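Putative chorismate mutase (Yersinia pestis biovar Microtus str. 91001, PDB 2GBB) catalyses the Claisen rearrangement of chorismate to prephenate as a secreted, all-helical chorismate mutase. Local coordinates at residues A[46-51]-A[106-111]; A[55-60]-A[151-156]; A[74-79]-A[134-139]. All blocks are in the same frame, centred on the assembly; numbering follows the deposited sequence. Where two conformers were deposited one is given.

In the fold
Contacts 1 and 2 adjoin near one end of the helical bundle, their centres 10 Å apart, and share one apolar cluster: Leu108 CD2 meets Ile58 CD1 at 3.3 Å, and Ile111 CG2 meets Val153 CG1 at 3.7 Å. Contact 3 lies across the centre of the chain, its centre 28 Å from that of contact 1 and 27 Å from that of contact 2; the long helix 55-82 carries segments of both contacts 2 and 3. Residues that probably bind the substrate lie within about 8 to 9 Å of contacts 1 and 3: the side chain of Gln47 is about 8 Å from that of Arg13, and that of Tyr76 about 9 Å from that of Lys24.

Contact 1. Residues A[46-51]-A[106-111]; sequences AQAESL and KILEQI
Leu51 and Leu108 cross at about a right angle, the CD1 methyl of Leu51 pressing on Leu108 CB at 3.6 Å. Leu51 CD1 also lies 3.6 Å from Glu109 N, on the backbone of helix 93-117, while Leu51 CD2 rests against Glu109 CG at 3.8 Å, so the leucine fork straddles the start of the Glu109 side chain. In return Leu108 sends CD1 to within 3.8 Å of Gln47 CB and close to the backbone N of Ala48; Ala48 CB stands a little farther off. This is apolar packing between the C-terminal end of helix 34-50, with the residue after it, and helix 93-117 of the AroQ (chorismate mutase type II) fold, with Ala48 and Leu108 buried and Glu109 at the exposed margin. Leu51, the first residue to leave helical geometry, keeps CG beside its backbone N (chi1 -61°), which turns the fork toward helix 93-117. At that helix end Ser50 OG donates to Gln47 O at 2.8 Å, in the carbonyl plane and on a lone pair. Farther out, Thr105 holds OE1 of the extended Gln47 side chain by a hydrogen bond, Lys116 NZ bonds to Leu51 O, and Ile58 of helix 55-82 packs on both Ala48 and Leu108.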
loop_
_atom_site.group_PDB
_atom_site.type_symbol
_atom_site.label_atom_id
_atom_site.label_comp_id
_atom_site.label_asym_id
_atom_site.label_seq_id
_atom_site.Cartn_x
_atom_site.Cartn_y
_atom_site.Cartn_z
ATOM N N ALA A 46 -22.749 15.131 -10.348
ATOM C CA ALA A 46 -24.037 15.743 -10.133
ATOM C C ALA A 46 -23.892 17.091 -9.386
ATOM O O ALA A 46 -24.593 18.012 -9.697
ATOM C CB ALA A 46 -24.958 14.781 -9.389
ATOM N N GLN A 47 -23.000 17.208 -8.409
ATOM C CA GLN A 47 -22.750 18.489 -7.743
ATOM C C GLN A 47 -22.203 19.543 -8.701
ATOM O O GLN A 47 -22.739 20.656 -8.792
ATOM C CB GLN A 47 -21.806 18.329 -6.561
ATOM C CG GLN A 47 -22.429 17.667 -5.380
ATOM C CD GLN A 47 -21.486 17.457 -4.239
ATOM O OE1 GLN A 47 -21.836 17.750 -3.105
ATOM N NE2 GLN A 47 -20.279 16.926 -4.512
ATOM N N ALA A 48 -21.138 19.196 -9.415
ATOM C CA ALA A 48 -20.625 20.014 -10.523
ATOM C C ALA A 48 -21.740 20.648 -11.422
ATOM O O ALA A 48 -21.725 21.849 -11.700
ATOM C CB ALA A 48 -19.585 19.198 -11.355
ATOM N N GLU A 49 -22.698 19.831 -11.835
ATOM C CA GLU A 49 -23.968 20.261 -12.456
ATOM C C GLU A 49 -24.704 21.412 -11.749
ATOM O O GLU A 49 -25.163 22.373 -12.397
ATOM C CB GLU A 49 -24.944 19.069 -12.426
ATOM C CG GLU A 49 -25.135 18.246 -13.684
ATOM C CD GLU A 49 -26.560 17.605 -13.708
ATOM O OE1 GLU A 49 -26.861 16.789 -12.790
ATOM O OE2 GLU A 49 -27.386 17.933 -14.624
ATOM N N SER A 50 -24.895 21.291 -10.434
ATOM C CA SER A 50 -25.608 22.337 -9.689
ATOM C C SER A 50 -24.761 23.611 -9.519
ATOM O O SER A 50 -25.282 24.694 -9.272
ATOM C CB SER A 50 -26.166 21.811 -8.347
ATOM O OG SER A 50 -25.164 21.246 -7.503
ATOM N N LEU A 51 -23.447 23.491 -9.694
ATOM C CA LEU A 51 -22.568 24.618 -9.463
ATOM C C LEU A 51 -22.139 25.334 -10.738
ATOM O O LEU A 51 -21.309 26.244 -10.678
ATOM C CB LEU A 51 -21.341 24.157 -8.666
ATOM C CG LEU A 51 -21.618 23.567 -7.288
ATOM C CD1 LEU A 51 -20.360 22.834 -6.753
ATOM C CD2 LEU A 51 -22.088 24.645 -6.306
ATOM N N LYS A 106 -17.145 21.310 -1.030
ATOM C CA LYS A 106 -16.460 22.582 -0.806
ATOM C C LYS A 106 -15.387 22.831 -1.855
ATOM O O LYS A 106 -15.196 23.961 -2.320
ATOM C CB LYS A 106 -15.881 22.621 0.592
ATOM C CG LYS A 106 -16.968 22.691 1.670
ATOM C CD LYS A 106 -16.388 23.180 2.991
ATOM C CE LYS A 106 -17.339 22.913 4.175
ATOM N NZ LYS A 106 -16.714 23.511 5.424
ATOM N N ILE A 107 -14.732 21.761 -2.272
ATOM C CA ILE A 107 -13.708 21.859 -3.297
ATOM C C ILE A 107 -14.341 22.302 -4.623
ATOM O O ILE A 107 -13.856 23.192 -5.284
ATOM C CB ILE A 107 -12.936 20.477 -3.428
ATOM C CG1 ILE A 107 -12.021 20.262 -2.208
ATOM C CG2 ILE A 107 -12.174 20.397 -4.753
ATOM C CD1 ILE A 107 -11.667 18.796 -1.920
ATOM N N LEU A 108 -15.441 21.679 -5.000
ATOM C CA LEU A 108 -16.127 22.021 -6.237
ATOM C C LEU A 108 -16.746 23.437 -6.222
ATOM O O LEU A 108 -16.731 24.126 -7.238
ATOM C CB LEU A 108 -17.227 20.993 -6.525
ATOM C CG LEU A 108 -16.821 19.541 -6.797
ATOM C CD1 LEU A 108 -18.086 18.788 -7.266
ATOM C CD2 LEU A 108 -15.772 19.476 -7.828
ATOM N N GLU A 109 -17.311 23.820 -5.089
ATOM C CA GLU A 109 -17.820 25.176 -4.885
ATOM C C GLU A 109 -16.690 26.193 -5.021
ATOM O O GLU A 109 -16.852 27.213 -5.692
ATOM C CB GLU A 109 -18.480 25.341 -3.508
ATOM C CG GLU A 109 -19.733 24.532 -3.375
ATOM C CD GLU A 109 -20.353 24.606 -1.984
ATOM O OE1 GLU A 109 -19.650 24.596 -0.957
ATOM O OE2 GLU A 109 -21.577 24.658 -1.914
ATOM N N GLN A 110 -15.540 25.903 -4.415
ATOM C CA GLN A 110 -14.419 26.814 -4.486
ATOM C C GLN A 110 -13.841 26.958 -5.896
ATOM O O GLN A 110 -13.472 28.076 -6.334
ATOM C CB GLN A 110 -13.333 26.360 -3.511
ATOM C CG GLN A 110 -12.224 27.389 -3.261
ATOM C CD GLN A 110 -12.756 28.762 -2.856
ATOM O OE1 GLN A 110 -13.615 28.876 -1.994
ATOM N NE2 GLN A 110 -12.234 29.803 -3.481
ATOM N N ILE A 111 -13.692 25.836 -6.589
ATOM C CA ILE A 111 -13.255 25.865 -7.988
ATOM C C ILE A 111 -14.211 26.668 -8.897
ATOM O O ILE A 111 -13.757 27.464 -9.735
ATOM C CB ILE A 111 -13.059 24.432 -8.570
ATOM C CG1 ILE A 111 -11.762 23.806 -8.024
ATOM C CG2 ILE A 111 -12.970 24.490 -10.089
ATOM C CD1 ILE A 111 -11.611 22.261 -8.314
#

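Contact 2. Residues A[55-60]-A[151-156]; sequences GESIKP and NQVKLK
The N-terminal part of helix 55-82 meets the C-terminal tail of the chain, which leaves helix 140-150 and runs on without regular structure. Ser57 is the polar centre of this meeting. Its CB points toward the tail, and chi1 of 84° sets OG between the backbone N and the carbonyl carbon. Ser57 OG accepts the N-H of Lys154 N at 3.0 Å in an almost straight bond, with an N-H...O angle of 177°. A second hydrogen bond joins the same hydroxyl to Asn54 O, so one side-chain oxygen links the tail to the backbone at Asn54. Ser57 CB also lies 3.7 Å from Gln152 O, and Ser57 O stands 3.6 Å from Val153 CA, bringing the two backbones close. On the buried side Ile58 and Val153 lie alongside each other and point the same way. Ile58 CD1 sits in the fork of the valine, 3.7 Å from both Val153 CG1 and Val153 CG2. On the solvent side Lys154 folds back along its own segment, where Lys154 NZ donates to Asn151 O at 3.1 Å. Beyond the pair, Leu108 and Ile111 of helix 93-117 continue the apolar layer, and backbone bonds link Lys154 with Asn54 and Lys156 with Gly52. The C-terminal tail thus packs beside the long helix of an AroQ-type (chorismate mutase type II) all-helical fold.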
loop_
_atom_site.group_PDB
_atom_site.type_symbol
_atom_site.label_atom_id
_atom_site.label_comp_id
_atom_site.label_asym_id
_atom_site.label_seq_id
_atom_site.Cartn_x
_atom_site.Cartn_y
_atom_site.Cartn_z
ATOM N N GLY A 55 -19.769 18.889 -16.031
ATOM C CA GLY A 55 -19.771 17.599 -15.324
ATOM C C GLY A 55 -18.651 16.636 -15.696
ATOM O O GLY A 55 -17.912 16.192 -14.849
ATOM N N GLU A 56 -18.505 16.368 -16.985
ATOM C CA GLU A 56 -17.423 15.528 -17.507
ATOM C C GLU A 56 -15.985 16.113 -17.249
ATOM O O GLU A 56 -15.030 15.354 -16.993
ATOM C CB GLU A 56 -17.632 15.276 -19.006
ATOM C CG GLU A 56 -16.908 14.064 -19.558
ATOM C CD GLU A 56 -17.811 12.843 -19.705
ATOM O OE1 GLU A 56 -18.304 12.333 -18.666
ATOM O OE2 GLU A 56 -18.016 12.386 -20.867
ATOM N N SER A 57 -15.843 17.454 -17.244
ATOM C CA SER A 57 -14.535 18.116 -16.943
ATOM C C SER A 57 -14.018 17.903 -15.502
ATOM O O SER A 57 -12.835 18.124 -15.225
ATOM C CB SER A 57 -14.582 19.620 -17.226
ATOM O OG SER A 57 -15.118 20.353 -16.128
ATOM N N ILE A 58 -14.922 17.497 -14.613
ATOM C CA ILE A 58 -14.657 17.206 -13.203
ATOM C C ILE A 58 -14.091 15.788 -12.909
ATOM O O ILE A 58 -13.339 15.570 -11.939
ATOM C CB ILE A 58 -15.987 17.450 -12.436
ATOM C CG1 ILE A 58 -15.957 18.875 -11.901
ATOM C CG2 ILE A 58 -16.283 16.392 -11.339
ATOM C CD1 ILE A 58 -14.776 19.108 -10.920
ATOM N N LYS A 59 -14.435 14.839 -13.766
ATOM C CA LYS A 59 -14.060 13.444 -13.523
ATOM C C LYS A 59 -12.571 13.144 -13.396
ATOM O O LYS A 59 -12.210 12.369 -12.509
ATOM C CB LYS A 59 -14.722 12.490 -14.529
ATOM C CG LYS A 59 -14.337 11.041 -14.282
ATOM C CD LYS A 59 -15.203 10.106 -15.098
ATOM C CE LYS A 59 -14.819 8.622 -14.767
ATOM N NZ LYS A 59 -15.807 7.817 -15.599
ATOM N N PRO A 60 -11.708 13.748 -14.264
ATOM C CA PRO A 60 -10.288 13.551 -14.099
ATOM C C PRO A 60 -9.783 13.958 -12.710
ATOM O O PRO A 60 -9.012 13.233 -12.096
ATOM C CB PRO A 60 -9.703 14.404 -15.250
ATOM C CG PRO A 60 -10.739 14.244 -16.308
ATOM C CD PRO A 60 -11.947 14.569 -15.472
ATOM N N ASN A 151 -6.675 21.821 -13.191
ATOM C CA ASN A 151 -6.639 22.790 -14.287
ATOM C C ASN A 151 -7.458 22.415 -15.502
ATOM O O ASN A 151 -7.661 23.250 -16.409
ATOM C CB ASN A 151 -5.176 23.077 -14.683
ATOM C CG ASN A 151 -4.488 24.004 -13.675
ATOM O OD1 ASN A 151 -5.091 24.973 -13.213
ATOM N ND2 ASN A 151 -3.253 23.697 -13.315
ATOM N N GLN A 152 -7.934 21.169 -15.515
ATOM C CA GLN A 152 -8.807 20.669 -16.594
ATOM C C GLN A 152 -10.273 20.971 -16.297
ATOM O O GLN A 152 -11.107 20.898 -17.205
ATOM C CB GLN A 152 -8.613 19.153 -16.817
ATOM C CG GLN A 152 -7.229 18.754 -17.370
ATOM C CD GLN A 152 -6.909 19.447 -18.659
ATOM O OE1 GLN A 152 -5.834 20.054 -18.811
ATOM N NE2 GLN A 152 -7.843 19.393 -19.603
ATOM N N VAL A 153 -10.588 21.339 -15.051
ATOM C CA VAL A 153 -11.975 21.627 -14.697
ATOM C C VAL A 153 -12.456 22.961 -15.313
ATOM O O VAL A 153 -11.813 23.996 -15.122
ATOM C CB VAL A 153 -12.191 21.727 -13.152
ATOM C CG1 VAL A 153 -13.662 22.033 -12.833
ATOM C CG2 VAL A 153 -11.681 20.485 -12.408
ATOM N N LYS A 154 -13.611 22.948 -15.978
ATOM C CA LYS A 154 -14.134 24.157 -16.676
ATOM C C LYS A 154 -15.547 24.443 -16.233
ATOM O O LYS A 154 -16.291 23.544 -15.850
ATOM C CB LYS A 154 -14.154 23.962 -18.214
ATOM C CG LYS A 154 -12.912 23.319 -18.887
ATOM C CD LYS A 154 -11.705 24.254 -18.912
ATOM C CE LYS A 154 -10.468 23.534 -19.446
ATOM N NZ LYS A 154 -9.201 24.167 -18.939
ATOM N N LEU A 155 -15.944 25.696 -16.360
ATOM C CA LEU A 155 -17.341 26.093 -16.288
ATOM C C LEU A 155 -18.169 25.562 -17.454
ATOM O O LEU A 155 -17.630 25.246 -18.518
ATOM C CB LEU A 155 -17.437 27.612 -16.308
ATOM C CG LEU A 155 -16.799 28.349 -15.131
ATOM C CD1 LEU A 155 -16.516 29.788 -15.611
ATOM C CD2 LEU A 155 -17.709 28.327 -13.875
ATOM N N LYS A 156 -19.469 25.455 -17.227
ATOM C CA LYS A 156 -20.488 25.196 -18.265
ATOM C C LYS A 156 -21.835 24.875 -17.654
ATOM O O LYS A 156 -22.889 25.134 -18.244
ATOM C CB LYS A 156 -20.100 24.095 -19.254
ATOM C CG LYS A 156 -19.967 24.597 -20.752
ATOM C CD LYS A 156 -21.321 24.710 -21.480
ATOM C CE LYS A 156 -21.904 26.148 -21.459
ATOM N NZ LYS A 156 -21.187 27.179 -22.340
ATOM O OXT LYS A 156 -21.921 24.342 -16.553
#

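Contact 3. Residues A[74-79]-A[134-139]; sequences YRYRAD and RQHNLT. With SO4 (sulfate ion), chain F.
Asn137 fills the tight part of the contact, wedged between Arg75 and Tyr76. Asn137 ND2 lies over the centre of the Tyr76 ring, 3.3 Å above the plane, with amide and ring turned 74° apart; Asn137 CG packs on Arg75 CB at 3.5 Å. The Asn137 side chain is set there by chi1 of -77°, which places CG beside the backbone N, and by the type II turn Gln135-Leu138, in which Asn137 takes a left-handed backbone conformation. Arg75 runs extended past it from CG to NE, and Arg75 NH1 donates to Asn137 O at 3.1 Å with an N-H...O angle of 167°. The acceptor lies in the guanidinium plane, although the donor stands above the carbonyl plane. Thr139 CG2 covers one guanidinium face near its rim. Asp142 of the same chain makes a salt bridge with Arg75 NH1 and accepts the backbone N-H of Thr139.

The outer side is looser and more exposed. His136 turns an edge toward the face of Tyr76 in an offset edge-to-face pair, centroids 5.6 Å apart. His136 CD2 comes 3.3 Å from Tyr76 OH. Tyr76 OH donates a very short 2.5 Å bond to O1 of a sulfate, probably from the crystallisation liquor; Lys18 also binds this ion. Asp79 OD2 and His136 NE2 remain 4.2 Å apart, a proximity that could favour a protonated histidine.

Arg75 and Asp79 stand at the dimer interface, in salt bridges crosswise with Asp79 and Arg75 of the second subunit, on the long helix that also carries the probable substrate-binding residues 69-73. Helix 55-82 is flanked here by helix 17-26, whose Lys18 and Ala21 touch Tyr76, and by the turn leading from helix 126-132 into helix 140-150, for which Thr139 is the N-cap.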
loop_
_atom_site.group_PDB
_atom_site.type_symbol
_atom_site.label_atom_id
_atom_site.label_comp_id
_atom_site.label_asym_id
_atom_site.label_seq_id
_atom_site.Cartn_x
_atom_site.Cartn_y
_atom_site.Cartn_z
ATOM N N TYR A 74 -2.825 2.620 0.730
ATOM C CA TYR A 74 -1.932 1.490 0.462
ATOM C C TYR A 74 -0.655 1.532 1.331
ATOM O O TYR A 74 -0.230 0.522 1.897
ATOM C CB TYR A 74 -1.495 1.541 -1.000
ATOM C CG TYR A 74 -2.436 0.848 -1.975
ATOM C CD1 TYR A 74 -2.927 -0.431 -1.712
ATOM C CD2 TYR A 74 -2.873 1.525 -3.150
ATOM C CE1 TYR A 74 -3.802 -1.073 -2.606
ATOM C CE2 TYR A 74 -3.735 0.913 -4.043
ATOM C CZ TYR A 74 -4.193 -0.358 -3.766
ATOM O OH TYR A 74 -5.029 -0.897 -4.676
ATOM N N ARG A 75 -0.087 2.738 1.415
ATOM C CA ARG A 75 1.098 3.027 2.170
ATOM C C ARG A 75 0.883 2.788 3.651
ATOM O O ARG A 75 1.743 2.179 4.283
ATOM C CB ARG A 75 1.573 4.442 1.847
ATOM C CG ARG A 75 2.311 4.450 0.526
ATOM C CD ARG A 75 2.793 5.846 0.036
ATOM N NE ARG A 75 3.204 5.712 -1.368
ATOM C CZ ARG A 75 2.834 6.518 -2.363
ATOM N NH1 ARG A 75 2.046 7.573 -2.111
ATOM N NH2 ARG A 75 3.237 6.264 -3.623
ATOM N N TYR A 76 -0.290 3.186 4.187
ATOM C CA TYR A 76 -0.629 2.861 5.551
ATOM C C TYR A 76 -0.757 1.382 5.753
ATOM O O TYR A 76 -0.280 0.858 6.782
ATOM C CB TYR A 76 -1.903 3.585 6.046
ATOM C CG TYR A 76 -1.605 5.009 6.579
ATOM C CD1 TYR A 76 -0.948 5.193 7.816
ATOM C CD2 TYR A 76 -1.920 6.125 5.816
ATOM C CE1 TYR A 76 -0.652 6.503 8.304
ATOM C CE2 TYR A 76 -1.703 7.421 6.286
ATOM C CZ TYR A 76 -1.025 7.610 7.527
ATOM O OH TYR A 76 -0.772 8.906 7.967
ATOM N N ARG A 77 -1.418 0.684 4.817
ATOM C CA ARG A 77 -1.595 -0.784 5.010
ATOM C C ARG A 77 -0.192 -1.444 5.131
ATOM O O ARG A 77 0.052 -2.278 5.997
ATOM C CB ARG A 77 -2.354 -1.442 3.847
ATOM C CG ARG A 77 -3.820 -1.287 3.765
ATOM C CD ARG A 77 -4.584 -1.897 4.954
ATOM N NE ARG A 77 -4.969 -3.310 4.897
ATOM C CZ ARG A 77 -5.950 -3.813 4.162
ATOM N NH1 ARG A 77 -6.622 -3.040 3.339
ATOM N NH2 ARG A 77 -6.224 -5.102 4.204
ATOM N N ALA A 78 0.718 -1.037 4.259
ATOM C CA ALA A 78 2.083 -1.585 4.237
ATOM C C ALA A 78 2.787 -1.371 5.591
ATOM O O ALA A 78 3.265 -2.332 6.242
ATOM C CB ALA A 78 2.861 -0.954 3.085
ATOM N N ASP A 79 2.752 -0.131 6.074
ATOM C CA ASP A 79 3.442 0.267 7.313
ATOM C C ASP A 79 2.957 -0.450 8.557
ATOM O O ASP A 79 3.770 -0.863 9.402
ATOM C CB ASP A 79 3.305 1.776 7.539
ATOM C CG ASP A 79 4.238 2.590 6.653
ATOM O OD1 ASP A 79 5.038 2.020 5.891
ATOM O OD2 ASP A 79 4.158 3.830 6.700
ATOM N N ARG A 134 0.272 18.541 1.675
ATOM C CA ARG A 134 1.265 17.663 2.279
ATOM C C ARG A 134 0.597 16.784 3.344
ATOM O O ARG A 134 -0.059 17.286 4.255
ATOM C CB ARG A 134 2.467 18.442 2.878
ATOM C CG ARG A 134 2.322 19.947 3.140
ATOM C CD ARG A 134 3.691 20.582 3.624
ATOM N NE ARG A 134 4.225 19.988 4.876
ATOM C CZ ARG A 134 5.301 19.190 4.953
ATOM N NH1 ARG A 134 6.007 18.891 3.860
ATOM N NH2 ARG A 134 5.682 18.681 6.132
ATOM N N GLN A 135 0.719 15.475 3.188
ATOM C CA GLN A 135 0.215 14.522 4.178
ATOM C C GLN A 135 1.254 13.399 4.247
ATOM O O GLN A 135 1.959 13.119 3.269
ATOM C CB GLN A 135 -1.149 13.887 3.796
ATOM C CG GLN A 135 -2.424 14.763 3.691
ATOM C CD GLN A 135 -2.890 15.357 5.022
ATOM O OE1 GLN A 135 -2.825 14.715 6.093
ATOM N NE2 GLN A 135 -3.369 16.602 4.960
ATOM N N HIS A 136 1.348 12.765 5.412
ATOM C CA HIS A 136 2.098 11.539 5.532
ATOM C C HIS A 136 1.606 10.553 4.444
ATOM O O HIS A 136 0.405 10.469 4.151
ATOM C CB HIS A 136 1.936 10.964 6.935
ATOM C CG HIS A 136 2.826 9.791 7.211
ATOM N ND1 HIS A 136 4.200 9.846 7.078
ATOM C CD2 HIS A 136 2.534 8.531 7.610
ATOM C CE1 HIS A 136 4.713 8.666 7.385
ATOM N NE2 HIS A 136 3.724 7.851 7.709
ATOM N N ASN A 137 2.551 9.868 3.799
ATOM C CA ASN A 137 2.214 8.849 2.793
ATOM C C ASN A 137 1.677 9.361 1.467
ATOM O O ASN A 137 1.152 8.611 0.673
ATOM C CB ASN A 137 1.273 7.836 3.414
ATOM C CG ASN A 137 1.987 6.875 4.301
ATOM O OD1 ASN A 137 3.289 6.840 4.171
ATOM N ND2 ASN A 137 1.376 6.134 5.082
ATOM N N LEU A 138 1.841 10.646 1.202
ATOM C CA LEU A 138 1.402 11.225 -0.057
ATOM C C LEU A 138 2.607 11.800 -0.794
ATOM O O LEU A 138 3.323 12.631 -0.241
ATOM C CB LEU A 138 0.455 12.370 0.265
ATOM C CG LEU A 138 -0.693 12.801 -0.651
ATOM C CD1 LEU A 138 -0.662 14.291 -0.771
ATOM C CD2 LEU A 138 -0.793 12.101 -1.978
ATOM N N THR A 139 2.825 11.434 -2.045
ATOM C CA THR A 139 4.028 11.924 -2.706
ATOM C C THR A 139 3.731 13.136 -3.602
ATOM O O THR A 139 2.578 13.474 -3.875
ATOM C CB THR A 139 4.751 10.846 -3.559
ATOM O OG1 THR A 139 3.949 10.520 -4.688
ATOM C CG2 THR A 139 5.106 9.553 -2.745
HETATM S S SO4 F . 0.702 9.844 11.032
HETATM O O1 SO4 F . 0.201 8.742 10.234
HETATM O O2 SO4 F . -0.376 10.317 11.889
HETATM O O3 SO4 F . 1.824 9.378 11.846
HETATM O O4 SO4 F . 1.174 10.925 10.176
#